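Local coordinates for protein putative RNase YutE (Bacillus subtilis subsp. subtilis str. 168, PDB 1YLM) that probably acts as a homodimeric RNase, the toxin of a putative type VII toxin-antitoxin system of the HepT family, and is probably neutralised by its partner YutD, at residues I41-L44 and L45-I49; L50-G53 and N54-D58; A94-K97 and T98-Q102; H118-A121 and L122-F125. One frame throughout, in Å; residues are numbered along the deposited sequence.

Interaction 1 (I41-L44 and L45-I49)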
loop_
_atom_site.group_PDB
_atom_site.type_symbol
_atom_site.label_atom_id
_atom_site.label_comp_id
_atom_site.label_asym_id
_atom_site.label_seq_id
_atom_site.Cartn_x
_atom_site.Cartn_y
_atom_site.Cartn_z
ATOM N N ILE A 41 4.200 -6.100 -5.382
ATOM C CA ILE A 41 5.059 -7.146 -4.824
ATOM C C ILE A 41 5.988 -6.582 -3.730
ATOM O O ILE A 41 6.067 -7.149 -2.621
ATOM C CB ILE A 41 5.906 -7.855 -5.919
ATOM C CG1 ILE A 41 5.000 -8.719 -6.819
ATOM C CG2 ILE A 41 6.999 -8.709 -5.256
ATOM C CD1 ILE A 41 5.717 -9.258 -8.041
ATOM N N GLY A 42 6.689 -5.493 -4.044
ATOM C CA GLY A 42 7.573 -4.821 -3.066
ATOM C C GLY A 42 6.859 -4.484 -1.766
ATOM O O GLY A 42 7.344 -4.818 -0.660
ATOM N N HIS A 43 5.686 -3.868 -1.897
ATOM C CA HIS A 43 4.838 -3.492 -0.762
ATOM C C HIS A 43 4.476 -4.738 0.050
ATOM O O HIS A 43 4.688 -4.774 1.276
ATOM C CB HIS A 43 3.584 -2.758 -1.256
ATOM C CG HIS A 43 2.693 -2.260 -0.159
ATOM N ND1 HIS A 43 1.432 -1.757 -0.401
ATOM C CD2 HIS A 43 2.886 -2.168 1.180
ATOM C CE1 HIS A 43 0.887 -1.374 0.741
ATOM N NE2 HIS A 43 1.736 -1.643 1.720
ATOM N N LEU A 44 3.962 -5.765 -0.642
ATOM C CA LEU A 44 3.577 -7.017 0.035
ATOM C C LEU A 44 4.731 -7.725 0.753
ATOM O O LEU A 44 4.543 -8.201 1.875
ATOM C CB LEU A 44 2.849 -7.963 -0.922
ATOM C CG LEU A 44 1.508 -7.425 -1.455
ATOM C CD1 LEU A 44 0.939 -8.364 -2.518
ATOM C CD2 LEU A 44 0.490 -7.159 -0.325
ATOM N N LEU A 45 5.899 -7.814 0.114
ATOM C CA LEU A 45 7.079 -8.432 0.741
ATOM C C LEU A 45 7.417 -7.724 2.063
ATOM O O LEU A 45 7.594 -8.365 3.108
ATOM C CB LEU A 45 8.290 -8.402 -0.217
ATOM C CG LEU A 45 8.206 -9.228 -1.508
ATOM C CD1 LEU A 45 9.466 -9.040 -2.358
ATOM C CD2 LEU A 45 7.952 -10.707 -1.204
ATOM N N ILE A 46 7.478 -6.394 2.007
ATOM C CA ILE A 46 7.780 -5.554 3.182
ATOM C C ILE A 46 6.745 -5.759 4.307
ATOM O O ILE A 46 7.117 -5.991 5.469
ATOM C CB ILE A 46 7.865 -4.039 2.796
ATOM C CG1 ILE A 46 9.086 -3.796 1.886
ATOM C CG2 ILE A 46 7.949 -3.177 4.071
ATOM C CD1 ILE A 46 9.126 -2.415 1.191
ATOM N N GLU A 47 5.459 -5.667 3.960
ATOM C CA GLU A 47 4.372 -5.801 4.947
ATOM C C GLU A 47 4.375 -7.175 5.622
ATOM O O GLU A 47 4.175 -7.261 6.838
ATOM C CB GLU A 47 2.997 -5.532 4.329
ATOM C CG GLU A 47 2.680 -4.074 3.966
ATOM C CD GLU A 47 3.174 -3.058 4.994
ATOM O OE1 GLU A 47 2.521 -2.821 6.050
ATOM O OE2 GLU A 47 4.226 -2.485 4.722
ATOM N N CYS A 48 4.599 -8.230 4.834
ATOM C CA CYS A 48 4.700 -9.586 5.358
ATOM C C CYS A 48 5.851 -9.699 6.361
ATOM O O CYS A 48 5.694 -10.337 7.408
ATOM C CB CYS A 48 4.941 -10.588 4.238
ATOM S SG CYS A 48 3.494 -10.967 3.191
ATOM N N ILE A 49 6.997 -9.092 6.043
ATOM C CA ILE A 49 8.140 -9.137 6.969
ATOM C C ILE A 49 7.811 -8.390 8.258
ATOM O O ILE A 49 8.053 -8.904 9.359
ATOM C CB ILE A 49 9.421 -8.579 6.340
ATOM C CG1 ILE A 49 9.896 -9.493 5.194
ATOM C CG2 ILE A 49 10.517 -8.390 7.416
ATOM C CD1 ILE A 49 10.934 -8.797 4.270
#
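H43 and E47 meet one turn apart on the long helix 32-59, a central helix of this all-helical HepT-like fold. With CG anti to the backbone N (chi1 -177°), the H43 ring lies beside its own carbonyl, on the side of the following turn, and CD2 comes 3.4 Å from E47 CG. The carboxylate then folds toward the ring because the E47 chain bends at chi2 (-40°), and OE2 comes to the ring edge in the plane of the imidazole. Ring and carboxylate planes stand 59° apart, so they are not stacked. The strong partner of that OE2 is R96, the probable active-site arginine, with which it forms a salt bridge. The H43 ring also meets H43 of the second subunit, which puts this side of the helix in the dimer interface.

On another side of the helix I41 and L45 run alongside each other, with I41 CG2 3.8 Å from L45 CD1. L45 and L44 pack on F16 and F15 of helix 6-23, while I46 leans on L92 and L99. Consecutive backbone bonds hold the turn, from L45 N to I41 O (2.8 Å) through E47 N to H43 O (2.9 Å). The side chains also close over those acceptors: L45 CG lies 3.2 Å from I41 O, and I46 CG1 lies 3.2 Å from G42 O.

Interaction 2 (L50-G53 and N54-D58)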
loop_
_atom_site.group_PDB
_atom_site.type_symbol
_atom_site.label_atom_id
_atom_site.label_comp_id
_atom_site.label_asym_id
_atom_site.label_seq_id
_atom_site.Cartn_x
_atom_site.Cartn_y
_atom_site.Cartn_z
ATOM N N LEU A 50 7.268 -7.182 8.127
ATOM C CA LEU A 50 6.963 -6.363 9.312
ATOM C C LEU A 50 5.894 -6.997 10.194
ATOM O O LEU A 50 6.023 -7.004 11.425
ATOM C CB LEU A 50 6.524 -4.964 8.894
ATOM C CG LEU A 50 7.614 -4.126 8.209
ATOM C CD1 LEU A 50 7.064 -2.784 7.776
ATOM C CD2 LEU A 50 8.880 -3.961 9.086
ATOM N N ASP A 51 4.843 -7.519 9.549
ATOM C CA ASP A 51 3.716 -8.126 10.258
ATOM C C ASP A 51 4.171 -9.393 10.974
ATOM O O ASP A 51 3.858 -9.591 12.159
ATOM C CB ASP A 51 2.557 -8.431 9.280
ATOM C CG ASP A 51 1.739 -7.176 8.920
ATOM O OD1 ASP A 51 1.847 -6.160 9.628
ATOM O OD2 ASP A 51 0.970 -7.219 7.943
ATOM N N THR A 52 4.936 -10.221 10.266
ATOM C CA THR A 52 5.522 -11.437 10.866
ATOM C C THR A 52 6.457 -11.081 12.027
ATOM O O THR A 52 6.371 -11.675 13.123
ATOM C CB THR A 52 6.249 -12.309 9.813
ATOM O OG1 THR A 52 5.286 -12.775 8.851
ATOM C CG2 THR A 52 6.896 -13.532 10.487
ATOM N N GLY A 53 7.334 -10.106 11.802
ATOM C CA GLY A 53 8.228 -9.613 12.863
ATOM C C GLY A 53 7.480 -9.148 14.104
ATOM O O GLY A 53 7.819 -9.565 15.230
ATOM N N ASN A 54 6.466 -8.299 13.919
ATOM C CA ASN A 54 5.603 -7.879 15.037
ATOM C C ASN A 54 4.962 -9.063 15.750
ATOM O O ASN A 54 4.928 -9.099 16.976
ATOM C CB ASN A 54 4.487 -6.914 14.599
ATOM C CG ASN A 54 4.957 -5.472 14.464
ATOM O OD1 ASN A 54 4.498 -4.750 13.569
ATOM N ND2 ASN A 54 5.850 -5.041 15.344
ATOM N N ASP A 55 4.418 -10.014 14.989
ATOM C CA ASP A 55 3.765 -11.191 15.592
ATOM C C ASP A 55 4.768 -12.030 16.396
ATOM O O ASP A 55 4.458 -12.526 17.488
ATOM C CB ASP A 55 3.065 -12.039 14.515
ATOM C CG ASP A 55 1.856 -11.336 13.913
ATOM O OD1 ASP A 55 1.327 -10.402 14.559
ATOM O OD2 ASP A 55 1.441 -11.709 12.794
HETATM N N MSE A 56 5.969 -12.181 15.856
HETATM C CA MSE A 56 7.072 -12.870 16.559
HETATM C C MSE A 56 7.394 -12.178 17.894
HETATM O O MSE A 56 7.480 -12.792 18.953
HETATM C CB MSE A 56 8.342 -12.852 15.698
HETATM C CG MSE A 56 8.338 -13.724 14.464
HETATM SE SE MSE A 56 8.740 -15.448 14.885
HETATM C CE MSE A 56 7.445 -15.960 14.904
ATOM N N ILE A 57 7.587 -10.870 17.815
ATOM C CA ILE A 57 7.980 -10.067 18.965
ATOM C C ILE A 57 6.898 -10.116 20.051
ATOM O O ILE A 57 7.194 -10.397 21.225
ATOM C CB ILE A 57 8.264 -8.608 18.493
ATOM C CG1 ILE A 57 9.603 -8.546 17.753
ATOM C CG2 ILE A 57 8.214 -7.617 19.663
ATOM C CD1 ILE A 57 9.852 -7.192 17.029
ATOM N N ASP A 58 5.651 -9.888 19.654
ATOM C CA ASP A 58 4.518 -9.927 20.581
ATOM C C ASP A 58 4.348 -11.314 21.212
ATOM O O ASP A 58 4.199 -11.423 22.435
ATOM C CB ASP A 58 3.214 -9.511 19.897
ATOM C CG ASP A 58 3.213 -8.044 19.459
ATOM O OD1 ASP A 58 4.126 -7.264 19.838
ATOM O OD2 ASP A 58 2.286 -7.673 18.713
HETATM O O HOH W 1 1.941 -5.784 12.222
HETATM O O HOH W 2 2.224 -12.696 10.452
#
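The carboxylate of D55 and the amide of N54 each turn one face to a carbonyl oxygen a turn back in the helix. D51 O sits squarely over the carboxylate carbon of D55, 3.2 Å from CG, whereas L50 O is over the N54 amide face but shifted toward OD1, 3.6 Å from N54 CG. In both residues CG is anti to the carbonyl carbon (chi1 -69° in D55, -81° in N54), which folds the flat group back over the preceding turn. Those same carbonyls are already used in the backbone bonds N54 N to L50 O and D55 N to D51 O.

The side-chain oxygens take bonds from waters. One water bridges D51 and N54, giving a hydrogen bond of 2.6 Å to D51 OD1 and one of 3.1 Å to N54 OD1. A second gives 2.7 Å to D55 OD2 and a weak bond to T52 OG1. D55 OD2 also has a salt bridge to K8, T52 OG1 bonds to C48 O, and D51 OD2 takes part in a hydrogen bond with Y103 OH of the second subunit. On the apolar side the selenomethionine M56 sets its CG 4.2 Å from T52 CG2. This half of helix 32-59 is thereby wedged between helix 6-23 (I9), helix 71-77 (I71, I74 and L75) and helix 119-137 (I129 and L133).

Interaction 3 (A94-K97 and T98-Q102)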
loop_
_atom_site.group_PDB
_atom_site.type_symbol
_atom_site.label_atom_id
_atom_site.label_comp_id
_atom_site.label_asym_id
_atom_site.label_seq_id
_atom_site.Cartn_x
_atom_site.Cartn_y
_atom_site.Cartn_z
ATOM N N ALA A 94 13.353 0.026 4.017
ATOM C CA ALA A 94 13.527 1.469 3.859
ATOM C C ALA A 94 12.758 2.029 2.655
ATOM O O ALA A 94 12.505 3.231 2.594
ATOM C CB ALA A 94 15.016 1.811 3.772
ATOM N N TYR A 95 12.361 1.153 1.722
ATOM C CA TYR A 95 11.549 1.575 0.567
ATOM C C TYR A 95 10.047 1.749 0.872
ATOM O O TYR A 95 9.294 2.262 0.047
ATOM C CB TYR A 95 11.784 0.647 -0.649
ATOM C CG TYR A 95 11.678 1.380 -1.971
ATOM C CD1 TYR A 95 12.695 2.235 -2.396
ATOM C CD2 TYR A 95 10.544 1.242 -2.790
ATOM C CE1 TYR A 95 12.605 2.920 -3.601
ATOM C CE2 TYR A 95 10.437 1.952 -4.002
ATOM C CZ TYR A 95 11.475 2.780 -4.398
ATOM O OH TYR A 95 11.415 3.483 -5.592
ATOM N N ARG A 96 9.612 1.327 2.064
ATOM C CA ARG A 96 8.195 1.333 2.414
ATOM C C ARG A 96 7.566 2.712 2.279
ATOM O O ARG A 96 6.498 2.839 1.709
ATOM C CB ARG A 96 7.959 0.803 3.829
ATOM C CG ARG A 96 6.484 0.505 4.115
ATOM C CD ARG A 96 6.267 0.149 5.589
ATOM N NE ARG A 96 4.869 -0.197 5.857
ATOM C CZ ARG A 96 3.941 0.641 6.312
ATOM N NH1 ARG A 96 4.228 1.916 6.584
ATOM N NH2 ARG A 96 2.704 0.195 6.509
ATOM N N LYS A 97 8.224 3.742 2.806
ATOM C CA LYS A 97 7.636 5.086 2.782
ATOM C C LYS A 97 7.373 5.564 1.350
ATOM O O LYS A 97 6.343 6.182 1.079
ATOM C CB LYS A 97 8.530 6.092 3.532
ATOM C CG LYS A 97 7.944 7.496 3.650
ATOM C CD LYS A 97 8.952 8.438 4.335
ATOM C CE LYS A 97 8.347 9.823 4.639
ATOM N NZ LYS A 97 9.323 10.687 5.421
ATOM N N THR A 98 8.294 5.260 0.439
ATOM C CA THR A 98 8.103 5.583 -0.973
ATOM C C THR A 98 6.882 4.869 -1.553
ATOM O O THR A 98 6.079 5.468 -2.279
ATOM C CB THR A 98 9.365 5.257 -1.804
ATOM O OG1 THR A 98 10.468 6.030 -1.295
ATOM C CG2 THR A 98 9.136 5.615 -3.271
ATOM N N LEU A 99 6.731 3.592 -1.215
ATOM C CA LEU A 99 5.618 2.798 -1.748
ATOM C C LEU A 99 4.254 3.193 -1.202
ATOM O O LEU A 99 3.268 3.177 -1.948
ATOM C CB LEU A 99 5.875 1.306 -1.527
ATOM C CG LEU A 99 6.914 0.709 -2.480
ATOM C CD1 LEU A 99 7.377 -0.649 -1.943
ATOM C CD2 LEU A 99 6.356 0.566 -3.907
ATOM N N VAL A 100 4.193 3.562 0.084
ATOM C CA VAL A 100 2.896 3.785 0.750
ATOM C C VAL A 100 2.521 5.251 0.968
ATOM O O VAL A 100 1.338 5.580 1.080
ATOM C CB VAL A 100 2.780 3.010 2.092
ATOM C CG1 VAL A 100 3.153 1.538 1.882
ATOM C CG2 VAL A 100 3.634 3.645 3.165
ATOM N N GLN A 101 3.523 6.116 1.052
ATOM C CA GLN A 101 3.294 7.517 1.375
ATOM C C GLN A 101 3.732 8.466 0.254
ATOM O O GLN A 101 2.979 9.367 -0.115
ATOM C CB GLN A 101 3.999 7.858 2.685
ATOM C CG GLN A 101 3.676 9.234 3.223
ATOM C CD GLN A 101 4.493 9.557 4.458
ATOM O OE1 GLN A 101 4.655 8.714 5.342
ATOM N NE2 GLN A 101 5.023 10.775 4.522
ATOM N N GLN A 102 4.932 8.264 -0.281
ATOM C CA GLN A 102 5.466 9.145 -1.324
ATOM C C GLN A 102 5.436 8.432 -2.675
ATOM O O GLN A 102 6.442 8.333 -3.391
ATOM C CB GLN A 102 6.883 9.632 -0.960
ATOM C CG GLN A 102 6.946 10.501 0.318
ATOM C CD GLN A 102 8.378 10.745 0.807
ATOM O OE1 GLN A 102 9.297 9.986 0.501
ATOM N NE2 GLN A 102 8.560 11.798 1.596
HETATM O O HOH W 3 11.187 5.037 1.208
#
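T98 sits on the face of the Y95 ring, just before and within what corresponds to the RX(4)HXY motif of the family, whose short helix 96-100 carries the probable active-site R96. T98 CB lies 4.1 Å from the ring centroid and only 10° off its normal, a CH-pi contact. L99 takes the ring edge instead: its CG is 3.7 Å from Y95 CD2, and CD1 lies in the ring plane. The Y95 and L99 side chains cross at about a right angle.

R96 stretches away from its helix with an extended chain from CG to NE. V100 CG2 rests over one face of the guanidinium, 3.9 Å from R96 NH1; this methyl occupies the crowded position between backbone N and carbonyl carbon, which also brings it 3.3 Å from R96 O. Q101 falls at the histidine position of the motif. Its amide and that of Q102 both lie against the extended K97 chain, with Q101 NE2 3.5 Å from K97 CE. The helix ends in a double acceptor: K97 O receives Q101 N at 2.8 Å and Q102 N at 2.9 Å.

Further out, the phenol end is fixed as Y95 OH bonds to E110 OE1 and D107 N, and L111 and L114 pack on the ring. The guanidinium is held by E47 and by a cation-pi contact with Y68. A water ties the start of the turn together, donating to A94 O at 2.6 Å and accepting from T98 N.

Interaction 4 (H118-A121 and L122-F125)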
loop_
_atom_site.group_PDB
_atom_site.type_symbol
_atom_site.label_atom_id
_atom_site.label_comp_id
_atom_site.label_asym_id
_atom_site.label_seq_id
_atom_site.Cartn_x
_atom_site.Cartn_y
_atom_site.Cartn_z
ATOM N N HIS A 118 18.770 -8.427 -2.682
ATOM C CA HIS A 118 18.545 -9.088 -1.390
ATOM C C HIS A 118 17.672 -10.321 -1.522
ATOM O O HIS A 118 17.038 -10.740 -0.562
ATOM C CB HIS A 118 17.979 -8.079 -0.378
ATOM C CG HIS A 118 18.791 -6.818 -0.286
ATOM N ND1 HIS A 118 20.136 -6.825 0.024
ATOM C CD2 HIS A 118 18.466 -5.523 -0.513
ATOM C CE1 HIS A 118 20.596 -5.585 0.017
ATOM N NE2 HIS A 118 19.605 -4.775 -0.311
ATOM N N GLN A 119 17.662 -10.925 -2.711
ATOM C CA GLN A 119 16.746 -12.021 -2.977
ATOM C C GLN A 119 17.040 -13.249 -2.101
ATOM O O GLN A 119 16.114 -13.885 -1.604
ATOM C CB GLN A 119 16.726 -12.370 -4.471
ATOM C CG GLN A 119 15.581 -13.307 -4.850
ATOM C CD GLN A 119 15.396 -13.452 -6.339
ATOM O OE1 GLN A 119 15.811 -12.597 -7.111
ATOM N NE2 GLN A 119 14.755 -14.540 -6.751
ATOM N N THR A 120 18.318 -13.561 -1.877
ATOM C CA THR A 120 18.669 -14.698 -1.014
ATOM C C THR A 120 18.166 -14.533 0.442
ATOM O O THR A 120 17.571 -15.468 0.998
ATOM C CB THR A 120 20.190 -15.012 -1.043
ATOM O OG1 THR A 120 20.582 -15.365 -2.382
ATOM C CG2 THR A 120 20.511 -16.188 -0.128
ATOM N N ALA A 121 18.403 -13.367 1.046
ATOM C CA ALA A 121 17.883 -13.058 2.388
ATOM C C ALA A 121 16.347 -13.118 2.393
ATOM O O ALA A 121 15.730 -13.639 3.332
ATOM C CB ALA A 121 18.360 -11.710 2.862
ATOM N N LEU A 122 15.727 -12.617 1.329
ATOM C CA LEU A 122 14.265 -12.731 1.208
ATOM C C LEU A 122 13.778 -14.186 1.195
ATOM O O LEU A 122 12.893 -14.556 1.973
ATOM C CB LEU A 122 13.752 -11.951 -0.012
ATOM C CG LEU A 122 13.831 -10.424 0.119
ATOM C CD1 LEU A 122 13.591 -9.750 -1.220
ATOM C CD2 LEU A 122 12.837 -9.909 1.174
ATOM N N GLN A 123 14.380 -15.010 0.340
ATOM C CA GLN A 123 14.058 -16.434 0.260
ATOM C C GLN A 123 14.252 -17.157 1.591
ATOM O O GLN A 123 13.487 -18.051 1.934
ATOM C CB GLN A 123 14.919 -17.125 -0.804
ATOM C CG GLN A 123 14.687 -16.622 -2.225
ATOM C CD GLN A 123 15.690 -17.186 -3.223
ATOM O OE1 GLN A 123 16.799 -17.589 -2.857
ATOM N NE2 GLN A 123 15.306 -17.213 -4.490
ATOM N N ASP A 124 15.286 -16.767 2.329
ATOM C CA ASP A 124 15.607 -17.414 3.602
ATOM C C ASP A 124 14.752 -16.971 4.782
ATOM O O ASP A 124 14.700 -17.670 5.789
ATOM C CB ASP A 124 17.082 -17.199 3.939
ATOM C CG ASP A 124 18.001 -17.985 3.024
ATOM O OD1 ASP A 124 17.525 -18.941 2.377
ATOM O OD2 ASP A 124 19.193 -17.644 2.960
ATOM N N PHE A 125 14.095 -15.816 4.662
ATOM C CA PHE A 125 13.302 -15.265 5.776
ATOM C C PHE A 125 12.229 -16.242 6.318
ATOM O O PHE A 125 12.173 -16.473 7.531
ATOM C CB PHE A 125 12.698 -13.900 5.409
ATOM C CG PHE A 125 11.872 -13.275 6.514
ATOM C CD1 PHE A 125 12.493 -12.676 7.624
ATOM C CD2 PHE A 125 10.486 -13.294 6.460
ATOM C CE1 PHE A 125 11.733 -12.118 8.651
ATOM C CE2 PHE A 125 9.715 -12.710 7.472
ATOM C CZ PHE A 125 10.335 -12.126 8.563
#
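Different first torsions bring Q119 and Q123 together: Q119 places CG anti to the backbone N (chi1 -168°), whereas Q123 swings CG to the place anti to the carbonyl carbon (chi1 -63°). Both chains then run extended, meet at a slant, and leave NE2 of Q119 3.5 Å from NE2 of Q123. The amide planes are nearly perpendicular, 84° apart, and both nitrogens are NH2 donors, so the approach is packing rather than a hydrogen bond. Q119 is a buried polar residue, its NE2 satisfied by D24 OD1. Beside this pair, CG of Q123 presses to 3.1 Å from O of Q119. The same oxygen accepts the backbone bond of Q123 N, at 2.8 Å.

T120 and D124 extend in the same direction, with T120 CG2 3.7 Å from D124 OD2. The backbone bond of that pair, D124 N to T120 O, is 2.9 Å. The next bond, F125 N to A121 O, is weak.

On the inner side L122 folds its CG over H118 O (3.3 Å), and that oxygen accepts L122 N at 3.0 Å. L122 packs on F16, L20, L89 and L92, F125 reaches L89 and I49, and H118 ND1 bonds to E88. The arrangement is that of an amphipathic helix starting where helix 108-117 ends, with H118 both the first residue out of that helix and the N-cap of the next: T120 and Q123, with the partly exposed D124, form the outer side, while L122 and F125 sink into the helical bundle of the HepT-like fold.

How the interactions relate
Interactions 1 and 2 are consecutive parts of helix 32-59, their centres about 13 Å apart, and the other two lean on it. Interaction 3 touches interaction 1 most closely: the salt bridge from E47 OE2 to R96 NE is 2.6 Å long and ties the probable active-site arginine to the central helix, with H43 NE2 3.5 Å from V100 CG1 beside it. Interaction 2 adds L50 CD1, 3.7 Å from R96 CD. Interaction 4 meets interaction 1 through I49 CD1 and L122 CD2 (3.8 Å). Interactions 3 and 4 do not touch, with nearest atoms about 9 Å apart; interaction 4 lies away from the probable active site.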